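Side-chain contacts in cell wall binding protein cwp8 (PDB 5J6Q), which probably sits on the bacterial cell surface, anchored to the cell wall through its three CWB2 modules: residues A53-L56 with Q57-N61; E552-S555 with K556-E560; I579-N582 with A583-I587. All coordinates share one frame; numbering follows the deposited sequence.

In the fold
All three contacts are local, between neighbouring turns of chain, and each joins a buried apolar flank to a more open polar one. Interaction 1 occupies helix 53-61, about 53 and 63 Å (centre to centre) from interactions 3 and 2. Those two lie about 10 Å apart by their centres, at the starts of helices 556-565 and 581-590, and touch: Leu554 meets Ile587, and Glu559 lies against Lys586. Along helix 53-61 most bonds run from N-H to carbonyl, with Asn52 taking the N-H of Gln55, and a water joins two side chains. At the other two helix starts sulfate ions take N-H groups, and glutamine or asparagine side chains add bonds.

Interaction 1 (A53-L56 with Q57-N61); sequences ATQL and QNKIN
Gln55 and Lys59 run side by side from helix 53-61, one turn apart and pointing the same way, a classic i to i+4 pair on an alpha-helix. Lys59 CE lies against Gln55 CG at 3.7 Å, so the aliphatic parts of the two chains pack together while their polar ends share a water. That water donates to Gln55 OE1 at 2.9 Å and accepts from Lys59 NZ at 2.8 Å, bridging two groups that do not bond directly. Gln55 OE1 is also held by the backbone N of Thr51, which precedes the helix; the amide oxygen therefore reaches back to the helix start as well as out to the water. Gln55 CG stands anti to the backbone N (chi1 174°), and the chain stays extended to the amide, which carries OE1 to both partners.

The backbone supplies the regular bonds of the helix. Gln57 N donates to Ala53 O, Asn58 N to Thr54 O, Lys59 N to Gln55 O and Ile60 N to Leu56 O, while Leu56 O takes a weak second bond from Lys59 N. The N-H of Gln55 is taken in its turn by the side-chain oxygen of Asn52. Asn58 and Thr54 also lie side by side, with Asn58 OD1 4.0 Å from Thr54 CG2, a van der Waals contact on the exposed flank.

The buried flank faces inward. Helix 13-24 receives Leu56 on Val19, and both Gln57 and Ile60 on Ile16, whereas Val45 and Val71 of the sheet also touch Leu56. Leu56 and Ile60 cross at a slant, and the ethyl end of Ile60 does the touching: its CD1 lies 3.9 Å from Leu56 CG.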
loop_
_atom_site.group_PDB
_atom_site.type_symbol
_atom_site.label_atom_id
_atom_site.label_comp_id
_atom_site.label_asym_id
_atom_site.label_seq_id
_atom_site.Cartn_x
_atom_site.Cartn_y
_atom_site.Cartn_z
ATOM N N ALA A 53 0.120 -33.717 20.586
ATOM C CA ALA A 53 -0.395 -32.564 19.895
ATOM C C ALA A 53 -1.274 -31.775 20.716
ATOM O O ALA A 53 -1.387 -30.567 20.494
ATOM C CB ALA A 53 -1.138 -32.959 18.637
ATOM N N THR A 54 -1.931 -32.384 21.683
ATOM C CA THR A 54 -2.819 -31.529 22.446
ATOM C C THR A 54 -1.981 -30.418 23.265
ATOM O O THR A 54 -2.496 -29.339 23.493
ATOM C CB THR A 54 -3.663 -32.418 23.470
ATOM O OG1 THR A 54 -4.418 -33.364 22.683
ATOM C CG2 THR A 54 -4.675 -31.608 24.359
ATOM N N GLN A 55 -0.771 -30.699 23.737
ATOM C CA GLN A 55 -0.073 -29.614 24.485
ATOM C C GLN A 55 0.255 -28.520 23.406
ATOM O O GLN A 55 0.306 -27.372 23.740
ATOM C CB GLN A 55 1.222 -30.189 25.083
ATOM C CG GLN A 55 2.129 -29.067 25.790
ATOM C CD GLN A 55 3.364 -29.744 26.272
ATOM O OE1 GLN A 55 4.268 -30.226 25.481
ATOM N NE2 GLN A 55 3.337 -30.076 27.492
ATOM N N LEU A 56 0.387 -28.894 22.069
ATOM C CA LEU A 56 0.751 -27.883 21.059
ATOM C C LEU A 56 -0.423 -26.937 20.998
ATOM O O LEU A 56 -0.337 -25.692 21.225
ATOM C CB LEU A 56 1.075 -28.531 19.652
ATOM C CG LEU A 56 1.273 -27.469 18.487
ATOM C CD1 LEU A 56 2.303 -26.380 18.901
ATOM C CD2 LEU A 56 1.847 -28.068 17.237
ATOM N N GLN A 57 -1.599 -27.589 20.707
ATOM C CA GLN A 57 -2.895 -26.924 20.699
ATOM C C GLN A 57 -3.107 -25.996 21.919
ATOM O O GLN A 57 -3.543 -24.837 21.743
ATOM C CB GLN A 57 -4.021 -27.968 20.762
ATOM C CG GLN A 57 -5.397 -27.355 20.613
ATOM C CD GLN A 57 -6.015 -27.848 19.315
ATOM O OE1 GLN A 57 -6.122 -27.102 18.339
ATOM N NE2 GLN A 57 -6.445 -29.133 19.274
ATOM N N ASN A 58 -2.866 -26.504 23.159
ATOM C CA ASN A 58 -3.097 -25.646 24.316
ATOM C C ASN A 58 -2.115 -24.447 24.319
ATOM O O ASN A 58 -2.479 -23.407 24.870
ATOM C CB ASN A 58 -2.896 -26.400 25.677
ATOM C CG ASN A 58 -3.953 -27.502 25.954
ATOM O OD1 ASN A 58 -3.658 -28.469 26.681
ATOM N ND2 ASN A 58 -5.162 -27.395 25.485
ATOM N N LYS A 59 -0.867 -24.621 23.860
ATOM C CA LYS A 59 0.090 -23.516 23.909
ATOM C C LYS A 59 -0.327 -22.494 22.901
ATOM O O LYS A 59 -0.343 -21.298 23.214
ATOM C CB LYS A 59 1.545 -24.043 23.685
ATOM C CG LYS A 59 2.065 -24.760 25.019
ATOM C CD LYS A 59 3.590 -25.136 24.959
ATOM C CE LYS A 59 3.962 -25.875 26.251
ATOM N NZ LYS A 59 5.374 -26.315 26.197
ATOM N N ILE A 60 -0.715 -22.946 21.706
ATOM C CA ILE A 60 -1.198 -22.036 20.690
ATOM C C ILE A 60 -2.421 -21.252 21.191
ATOM O O ILE A 60 -2.515 -20.037 20.921
ATOM C CB ILE A 60 -1.552 -22.833 19.396
ATOM C CG1 ILE A 60 -0.276 -23.249 18.611
ATOM C CG2 ILE A 60 -2.453 -21.961 18.507
ATOM C CD1 ILE A 60 -0.637 -24.270 17.458
ATOM N N ASN A 61 -3.356 -21.919 21.930
ATOM C CA ASN A 61 -4.576 -21.249 22.420
ATOM C C ASN A 61 -4.317 -20.327 23.557
ATOM O O ASN A 61 -5.078 -19.387 23.748
ATOM C CB ASN A 61 -5.596 -22.244 22.859
ATOM C CG ASN A 61 -6.208 -22.941 21.652
ATOM O OD1 ASN A 61 -6.977 -23.893 21.829
ATOM N ND2 ASN A 61 -5.902 -22.533 20.422
HETATM O O HOH W 1 6.136 -28.314 24.453
#

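Interaction 2 (E552-S555 with K556-E560); sequences EELS and KSQEE. With SO4 (sulfate ion), chain B.
Ser555 and Gln558 are tied by a side-chain to backbone hydrogen bond: Ser555 N donates to Gln558 OE1 at 2.9 Å, in the plane of the amide and on a lone pair, with an N-H...O angle of 161°. Gln558 CG lies beside its own backbone N (chi1 -74°), and the extended chain runs back to the residue before the helix. Its NE2 is held by Leu549 O and Asn502 OD1, so both ends of this buried amide have partners. Between the hydroxyls, the 2.5 Å from Ser555 OG to Ser557 OG is suspiciously short and its detail doubtful; Ser557 OG is also bonded to Asp500.

Ser555 is the N-cap of helix 556-565, and its N-H is taken by the side chain three residues on. Ser555 O meanwhile accepts from Glu559 N as the first regular helical bond. At this same helix start the N-H groups of the first turn reach a sulfate ion, probably from the crystallisation liquor: Ser557 N meets O4 at 3.0 Å and Lys556 N meets O2 at 3.2 Å.

Van der Waals contact comes from Leu554, whose CD1 lies on the aliphatic CG of Glu559 at 3.8 Å, with CD2 beside Gln558 OE1 at 3.7 Å. CD1 also reaches Ile587 of helix 581-590, and the side chain touches Val548 of strand 547-549.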
loop_
_atom_site.group_PDB
_atom_site.type_symbol
_atom_site.label_atom_id
_atom_site.label_comp_id
_atom_site.label_asym_id
_atom_site.label_seq_id
_atom_site.Cartn_x
_atom_site.Cartn_y
_atom_site.Cartn_z
ATOM N N GLU A 552 -5.873 12.324 -19.127
ATOM C CA GLU A 552 -4.819 11.532 -19.670
ATOM C C GLU A 552 -3.525 12.399 -19.499
ATOM O O GLU A 552 -3.419 13.177 -18.511
ATOM C CB GLU A 552 -5.059 11.154 -21.149
ATOM C CG GLU A 552 -6.542 11.095 -21.508
ATOM C CD GLU A 552 -6.940 9.745 -22.089
ATOM O OE1 GLU A 552 -7.282 9.686 -23.295
ATOM O OE2 GLU A 552 -6.913 8.759 -21.335
ATOM N N GLU A 553 -2.547 12.264 -20.379
ATOM C CA GLU A 553 -1.335 13.089 -20.194
ATOM C C GLU A 553 -1.558 14.586 -20.377
ATOM O O GLU A 553 -2.472 15.072 -21.041
ATOM C CB GLU A 553 -0.156 12.607 -21.133
ATOM C CG GLU A 553 -0.390 12.906 -22.624
ATOM C CD GLU A 553 0.921 12.879 -23.467
ATOM O OE1 GLU A 553 0.859 13.230 -24.673
ATOM O OE2 GLU A 553 2.019 12.514 -22.928
ATOM N N LEU A 554 -0.678 15.346 -19.727
ATOM C CA LEU A 554 -0.669 16.814 -19.832
ATOM C C LEU A 554 -0.501 17.328 -21.193
ATOM O O LEU A 554 0.171 16.716 -21.995
ATOM C CB LEU A 554 0.551 17.388 -19.117
ATOM C CG LEU A 554 0.599 17.235 -17.620
ATOM C CD1 LEU A 554 1.808 18.034 -17.029
ATOM C CD2 LEU A 554 -0.619 17.746 -17.054
ATOM N N SER A 555 -1.116 18.437 -21.493
ATOM C CA SER A 555 -0.709 19.022 -22.730
ATOM C C SER A 555 0.719 19.580 -22.580
ATOM O O SER A 555 1.222 19.778 -21.437
ATOM C CB SER A 555 -1.630 20.186 -23.108
ATOM O OG SER A 555 -1.417 21.361 -22.322
ATOM N N LYS A 556 1.349 19.861 -23.741
ATOM C CA LYS A 556 2.632 20.501 -23.786
ATOM C C LYS A 556 2.515 21.862 -23.141
ATOM O O LYS A 556 3.410 22.217 -22.316
ATOM C CB LYS A 556 3.117 20.606 -25.276
ATOM C CG LYS A 556 3.790 19.309 -25.708
ATOM C CD LYS A 556 4.642 19.482 -26.979
ATOM C CE LYS A 556 3.795 19.689 -28.221
ATOM N NZ LYS A 556 3.250 18.414 -28.770
ATOM N N SER A 557 1.468 22.627 -23.470
ATOM C CA SER A 557 1.275 23.966 -22.835
ATOM C C SER A 557 1.247 23.848 -21.259
ATOM O O SER A 557 1.841 24.657 -20.524
ATOM C CB SER A 557 -0.012 24.604 -23.366
ATOM O OG SER A 557 -1.079 23.762 -22.908
ATOM N N GLN A 558 0.615 22.766 -20.720
ATOM C CA GLN A 558 0.611 22.522 -19.279
ATOM C C GLN A 558 1.943 22.094 -18.765
ATOM O O GLN A 558 2.400 22.597 -17.702
ATOM C CB GLN A 558 -0.418 21.438 -18.883
ATOM C CG GLN A 558 -1.892 22.008 -18.967
ATOM C CD GLN A 558 -2.906 20.781 -18.819
ATOM O OE1 GLN A 558 -2.662 19.740 -19.355
ATOM N NE2 GLN A 558 -3.955 20.871 -17.918
ATOM N N GLU A 559 2.622 21.213 -19.505
ATOM C CA GLU A 559 3.925 20.738 -19.096
ATOM C C GLU A 559 4.962 22.030 -18.908
ATOM O O GLU A 559 5.673 22.113 -17.927
ATOM C CB GLU A 559 4.460 19.816 -20.189
ATOM C CG GLU A 559 4.309 18.323 -19.916
ATOM C CD GLU A 559 5.060 17.509 -21.056
ATOM O OE1 GLU A 559 6.142 17.945 -21.420
ATOM O OE2 GLU A 559 4.547 16.472 -21.584
ATOM N N GLU A 560 4.976 22.952 -19.872
ATOM C CA GLU A 560 5.804 24.112 -19.867
ATOM C C GLU A 560 5.489 25.040 -18.684
ATOM O O GLU A 560 6.445 25.426 -18.047
ATOM C CB GLU A 560 5.656 24.847 -21.161
ATOM C CG GLU A 560 6.539 24.154 -22.195
ATOM C CD GLU A 560 6.317 24.687 -23.672
ATOM O OE1 GLU A 560 5.937 25.839 -23.865
ATOM O OE2 GLU A 560 6.571 23.962 -24.592
HETATM S S SO4 B . -0.201 20.710 -27.046
HETATM O O1 SO4 B . 0.739 21.164 -28.198
HETATM O O2 SO4 B . 0.180 19.274 -26.619
HETATM O O3 SO4 B . -1.607 20.707 -27.565
HETATM O O4 SO4 B . -0.150 21.793 -25.887
#

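Interaction 3 (I579-N582 with A583-I587); sequences IAKN and AIEKI. With SO4 (sulfate ion), chain F.
Asn582 and Glu585 meet at a slant with their flat groups nearly coplanar, the amide and carboxylate planes only 10° apart. Asn582 ND2 donates to Glu585 OE2 at 2.8 Å, arriving nearly in line with the C-O bond, although the N-H is bent to 141° and the oxygen sits somewhat out of the amide plane. A chi1 of -81° lays the Asn582 amide back toward the helix start, where the extended Glu585 side chain comes back to meet it. The same carboxylate also crosses the stem of Lys581, whose CG is 3.8 Å from Glu585 CD; beyond it the lysine bends at chi3, and its NZ bonds Asp197 O and stays 5.1 Å from Glu585 OE1, near but not in contact.

On the inner side two isoleucines cross at about a right angle, Ile579 CG2 touching Ile584 CD1 at 3.6 Å, with Ala583 CB farther off. Around the helix start, Ala580 is the N-cap and its carbonyl takes weak bonds from Ala583 N and Ile584 N. Lys581 N points out to a sulfate ion, probably from the crystallisation liquor, bonding its O4 at 2.7 Å.

The pair of isoleucines lies on the parallel sheet: Ile579 on Gln574 of strand 572-575, Ile584 on Leu572 of that strand and Val518 of strand 516-519, while Lys586 packs against Glu559 of helix 556-565.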
loop_
_atom_site.group_PDB
_atom_site.type_symbol
_atom_site.label_atom_id
_atom_site.label_comp_id
_atom_site.label_asym_id
_atom_site.label_seq_id
_atom_site.Cartn_x
_atom_site.Cartn_y
_atom_site.Cartn_z
ATOM N N ILE A 579 -7.217 9.182 -13.227
ATOM C CA ILE A 579 -6.225 10.058 -13.810
ATOM C C ILE A 579 -5.083 9.171 -14.142
ATOM O O ILE A 579 -4.632 8.411 -13.296
ATOM C CB ILE A 579 -5.854 11.249 -12.836
ATOM C CG1 ILE A 579 -7.040 12.347 -12.764
ATOM C CG2 ILE A 579 -4.587 11.869 -13.394
ATOM C CD1 ILE A 579 -7.036 13.185 -11.473
ATOM N N ALA A 580 -4.584 9.238 -15.387
ATOM C CA ALA A 580 -3.462 8.375 -15.850
ATOM C C ALA A 580 -2.217 8.571 -14.917
ATOM O O ALA A 580 -1.864 9.733 -14.643
ATOM C CB ALA A 580 -3.087 8.826 -17.252
ATOM N N LYS A 581 -1.554 7.492 -14.530
ATOM C CA LYS A 581 -0.345 7.526 -13.700
ATOM C C LYS A 581 0.731 8.347 -14.422
ATOM O O LYS A 581 1.576 9.083 -13.807
ATOM C CB LYS A 581 0.217 6.067 -13.454
ATOM C CG LYS A 581 1.470 6.095 -12.517
ATOM C CD LYS A 581 1.799 4.706 -11.923
ATOM C CE LYS A 581 2.086 3.679 -12.988
ATOM N NZ LYS A 581 2.471 2.383 -12.351
ATOM N N ASN A 582 0.746 8.208 -15.716
ATOM C CA ASN A 582 1.739 9.009 -16.479
ATOM C C ASN A 582 1.623 10.601 -16.288
ATOM O O ASN A 582 2.659 11.281 -16.254
ATOM C CB ASN A 582 1.626 8.700 -17.921
ATOM C CG ASN A 582 2.357 7.409 -18.290
ATOM O OD1 ASN A 582 2.254 7.004 -19.463
ATOM N ND2 ASN A 582 3.088 6.693 -17.380
ATOM N N ALA A 583 0.401 11.153 -16.164
ATOM C CA ALA A 583 0.243 12.600 -15.979
ATOM C C ALA A 583 0.749 12.957 -14.621
ATOM O O ALA A 583 1.355 13.997 -14.500
ATOM C CB ALA A 583 -1.232 13.039 -16.073
ATOM N N ILE A 584 0.467 12.121 -13.609
ATOM C CA ILE A 584 1.007 12.344 -12.267
ATOM C C ILE A 584 2.530 12.250 -12.331
ATOM O O ILE A 584 3.250 13.012 -11.609
ATOM C CB ILE A 584 0.520 11.267 -11.220
ATOM C CG1 ILE A 584 -1.039 11.249 -11.081
ATOM C CG2 ILE A 584 1.162 11.481 -9.807
ATOM C CD1 ILE A 584 -1.809 12.586 -11.138
ATOM N N GLU A 585 3.059 11.322 -13.164
ATOM C CA GLU A 585 4.508 11.168 -13.176
ATOM C C GLU A 585 5.064 12.409 -13.872
ATOM O O GLU A 585 6.010 13.009 -13.326
ATOM C CB GLU A 585 4.965 9.856 -13.885
ATOM C CG GLU A 585 4.561 8.635 -13.063
ATOM C CD GLU A 585 4.861 7.328 -13.778
ATOM O OE1 GLU A 585 5.469 6.476 -13.137
ATOM O OE2 GLU A 585 4.459 7.157 -14.971
ATOM N N LYS A 586 4.439 12.805 -14.978
ATOM C CA LYS A 586 4.850 13.981 -15.766
ATOM C C LYS A 586 4.891 15.181 -14.837
ATOM O O LYS A 586 5.873 15.914 -14.855
ATOM C CB LYS A 586 3.841 14.277 -16.935
ATOM C CG LYS A 586 4.403 15.155 -18.134
ATOM C CD LYS A 586 5.994 14.988 -18.312
ATOM C CE LYS A 586 6.389 14.010 -19.438
ATOM N NZ LYS A 586 7.854 13.709 -19.335
ATOM N N ILE A 587 3.844 15.353 -13.977
ATOM C CA ILE A 587 3.732 16.496 -13.105
ATOM C C ILE A 587 4.880 16.456 -12.079
ATOM O O ILE A 587 5.585 17.463 -11.881
ATOM C CB ILE A 587 2.309 16.560 -12.414
ATOM C CG1 ILE A 587 1.169 16.790 -13.424
ATOM C CG2 ILE A 587 2.293 17.690 -11.414
ATOM C CD1 ILE A 587 -0.185 16.622 -12.749
HETATM S S SO4 F . -2.950 4.299 -15.253
HETATM O O1 SO4 F . -1.938 3.219 -15.161
HETATM O O2 SO4 F . -2.833 5.030 -16.508
HETATM O O3 SO4 F . -4.300 3.733 -15.196
HETATM O O4 SO4 F . -2.758 5.158 -14.116
#